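Local coordinates for protein cyanophycinase-like exopeptidase (actinobacterium SCGC AAA027-L06, PDB 6NQC) that is probably a serine exopeptidase of family S51, related to cyanophycinases, that may remove residues from the ends of peptide chains, at residues H163-R168 with N183-P188. Residues are numbered along the deposited sequence; the frame is centred on the assembly and turned at random.
Sequences HVPNFR and NVRVIP
Arg185 reaches from strand 184-187 to the backbone of His163 and the ring of Pro165. No hydrogen bond joins the two segments. The CA atoms of His163 and Arg185 are 8.0 Å apart, too far for paired strands. Strand 184-187 is an outermost strand of a four-stranded mixed sheet, whereas strand 163-164 pairs with strand 175-176. Both segments lie within the peptidase family S51 region, and their contact is structural packing between these two sheets.

The Arg185 CB points at segment 163-168. CG stands anti to the backbone N (chi1 175°), and chi2 is also extended, which carries the chain straight across. CG is still 4.5 Å from His163 O. CD comes nearer, 3.8 Å from His163 O, as a plain van der Waals contact. The chain then bends at chi3 (76°). NE makes a salt bridge with Asp211 OD1. NH2 donates to the carbonyl O of Leu205, in helix 199-205. NH1 lies 3.7 Å from Pro165 CG and 4.0 Å from Pro165 CD. The proline ring meets the guanidinium obliquely. The side chain of Pro165 also packs on Leu205, as do those of Phe167 and Ile187, so helix 199-205 borders both segments.

Beyond Pro165 the chain turns. Asn166 OD1 accepts from Arg168 N at 3.0 Å, an Asx turn, with a bent N-H...O angle of 131°.

The contact is small, 101 Å² in all, but Arg185 and Pro165 are both buried. Asp211 probably balances the buried positive charge. Pro165 offers this polar tip CH2 groups only. The NE and NH2 bonds go to Asp211 and Leu205, and NH1 is also bonded outside the two segments, while segment 163-168 adds nonpolar packing and one nearby carbonyl oxygen.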
loop_
_atom_site.group_PDB
_atom_site.type_symbol
_atom_site.label_atom_id
_atom_site.label_comp_id
_atom_site.label_asym_id
_atom_site.label_seq_id
_atom_site.Cartn_x
_atom_site.Cartn_y
_atom_site.Cartn_z
ATOM N N HIS A 163 3.856 12.030 -4.487
ATOM C CA HIS A 163 5.028 12.510 -3.772
ATOM C C HIS A 163 5.086 11.956 -2.361
ATOM O O HIS A 163 4.051 11.718 -1.724
ATOM C CB HIS A 163 5.049 14.033 -3.724
ATOM C CG HIS A 163 5.113 14.643 -5.086
ATOM N ND1 HIS A 163 3.997 14.793 -5.867
ATOM C CD2 HIS A 163 6.166 15.040 -5.840
ATOM C CE1 HIS A 163 4.355 15.306 -7.030
ATOM N NE2 HIS A 163 5.665 15.453 -7.041
ATOM N N VAL A 164 6.313 11.797 -1.875
ATOM C CA VAL A 164 6.583 11.244 -0.549
ATOM C C VAL A 164 7.346 12.302 0.237
ATOM O O VAL A 164 8.435 12.700 -0.192
ATOM C CB VAL A 164 7.389 9.939 -0.615
ATOM C CG1 VAL A 164 7.672 9.456 0.768
ATOM C CG2 VAL A 164 6.612 8.876 -1.467
ATOM N N PRO A 165 6.837 12.765 1.389
ATOM C CA PRO A 165 7.514 13.864 2.111
ATOM C C PRO A 165 8.856 13.421 2.655
ATOM O O PRO A 165 9.006 12.295 3.124
ATOM C CB PRO A 165 6.569 14.169 3.267
ATOM C CG PRO A 165 5.821 12.838 3.462
ATOM C CD PRO A 165 5.648 12.287 2.113
ATOM N N ASN A 166 9.823 14.321 2.593
ATOM C CA ASN A 166 11.161 14.079 3.136
ATOM C C ASN A 166 11.433 15.035 4.290
ATOM O O ASN A 166 11.776 16.211 4.067
ATOM C CB ASN A 166 12.237 14.215 2.059
ATOM C CG ASN A 166 13.576 13.629 2.496
ATOM O OD1 ASN A 166 13.919 13.662 3.679
ATOM N ND2 ASN A 166 14.335 13.102 1.546
ATOM N N PHE A 167 11.346 14.494 5.524
ATOM C CA PHE A 167 11.559 15.307 6.723
ATOM C C PHE A 167 12.969 15.862 6.799
ATOM O O PHE A 167 13.197 16.922 7.383
ATOM C CB PHE A 167 11.377 14.530 8.040
ATOM C CG PHE A 167 10.240 13.606 8.051
ATOM C CD1 PHE A 167 10.374 12.340 8.589
ATOM C CD2 PHE A 167 9.032 14.000 7.517
ATOM C CE1 PHE A 167 9.322 11.477 8.584
ATOM C CE2 PHE A 167 7.967 13.137 7.504
ATOM C CZ PHE A 167 8.104 11.876 8.047
ATOM N N ARG A 168 13.941 15.113 6.295
ATOM C CA ARG A 168 15.333 15.513 6.412
ATOM C C ARG A 168 15.658 16.706 5.535
ATOM O O ARG A 168 16.739 17.288 5.699
ATOM C CB ARG A 168 16.232 14.313 6.070
ATOM C CG ARG A 168 16.473 13.355 7.280
ATOM C CD ARG A 168 16.103 11.874 6.984
ATOM N NE ARG A 168 14.652 11.678 6.859
ATOM C CZ ARG A 168 14.024 11.255 5.752
ATOM N NH1 ARG A 168 14.707 10.969 4.630
ATOM N NH2 ARG A 168 12.689 11.139 5.762
ATOM N N ASN A 183 -4.912 12.211 -6.273
ATOM C CA ASN A 183 -5.314 13.382 -5.494
ATOM C C ASN A 183 -5.367 13.124 -3.998
ATOM O O ASN A 183 -5.894 13.956 -3.255
ATOM C CB ASN A 183 -6.672 13.895 -5.982
ATOM C CG ASN A 183 -7.800 12.953 -5.680
ATOM O OD1 ASN A 183 -7.642 11.736 -5.723
ATOM N ND2 ASN A 183 -8.962 13.516 -5.378
ATOM N N VAL A 184 -4.822 12.011 -3.534
ATOM C CA VAL A 184 -4.865 11.664 -2.126
ATOM C C VAL A 184 -3.453 11.284 -1.691
ATOM O O VAL A 184 -2.711 10.641 -2.441
ATOM C CB VAL A 184 -5.856 10.515 -1.855
ATOM C CG1 VAL A 184 -5.808 10.190 -0.386
ATOM C CG2 VAL A 184 -7.242 10.899 -2.317
ATOM N N ARG A 185 -3.082 11.711 -0.501
ATOM C CA ARG A 185 -1.869 11.262 0.172
ATOM C C ARG A 185 -2.201 10.836 1.597
ATOM O O ARG A 185 -3.072 11.418 2.250
ATOM C CB ARG A 185 -0.830 12.360 0.181
ATOM C CG ARG A 185 0.430 12.007 0.971
ATOM C CD ARG A 185 1.501 13.090 0.713
ATOM N NE ARG A 185 1.300 14.362 1.408
ATOM C CZ ARG A 185 1.651 14.631 2.665
ATOM N NH1 ARG A 185 2.172 13.698 3.459
ATOM N NH2 ARG A 185 1.421 15.832 3.144
ATOM N N VAL A 186 -1.438 9.860 2.093
ATOM C CA VAL A 186 -1.699 9.180 3.351
ATOM C C VAL A 186 -0.558 9.429 4.334
ATOM O O VAL A 186 0.620 9.221 4.010
ATOM C CB VAL A 186 -1.843 7.653 3.143
ATOM C CG1 VAL A 186 -1.794 6.899 4.490
ATOM C CG2 VAL A 186 -3.080 7.360 2.336
ATOM N N ILE A 187 -0.921 9.762 5.568
ATOM C CA ILE A 187 -0.027 9.700 6.709
ATOM C C ILE A 187 -0.402 8.442 7.510
ATOM O O ILE A 187 -1.512 8.398 8.061
ATOM C CB ILE A 187 -0.120 10.959 7.574
ATOM C CG1 ILE A 187 0.256 12.160 6.714
ATOM C CG2 ILE A 187 0.825 10.832 8.736
ATOM C CD1 ILE A 187 -0.063 13.507 7.329
ATOM N N PRO A 188 0.456 7.433 7.558
ATOM C CA PRO A 188 0.130 6.201 8.292
ATOM C C PRO A 188 0.457 6.356 9.768
ATOM O O PRO A 188 0.899 7.390 10.192
ATOM C CB PRO A 188 1.035 5.163 7.640
ATOM C CG PRO A 188 2.251 5.956 7.148
ATOM C CD PRO A 188 1.731 7.343 6.816
#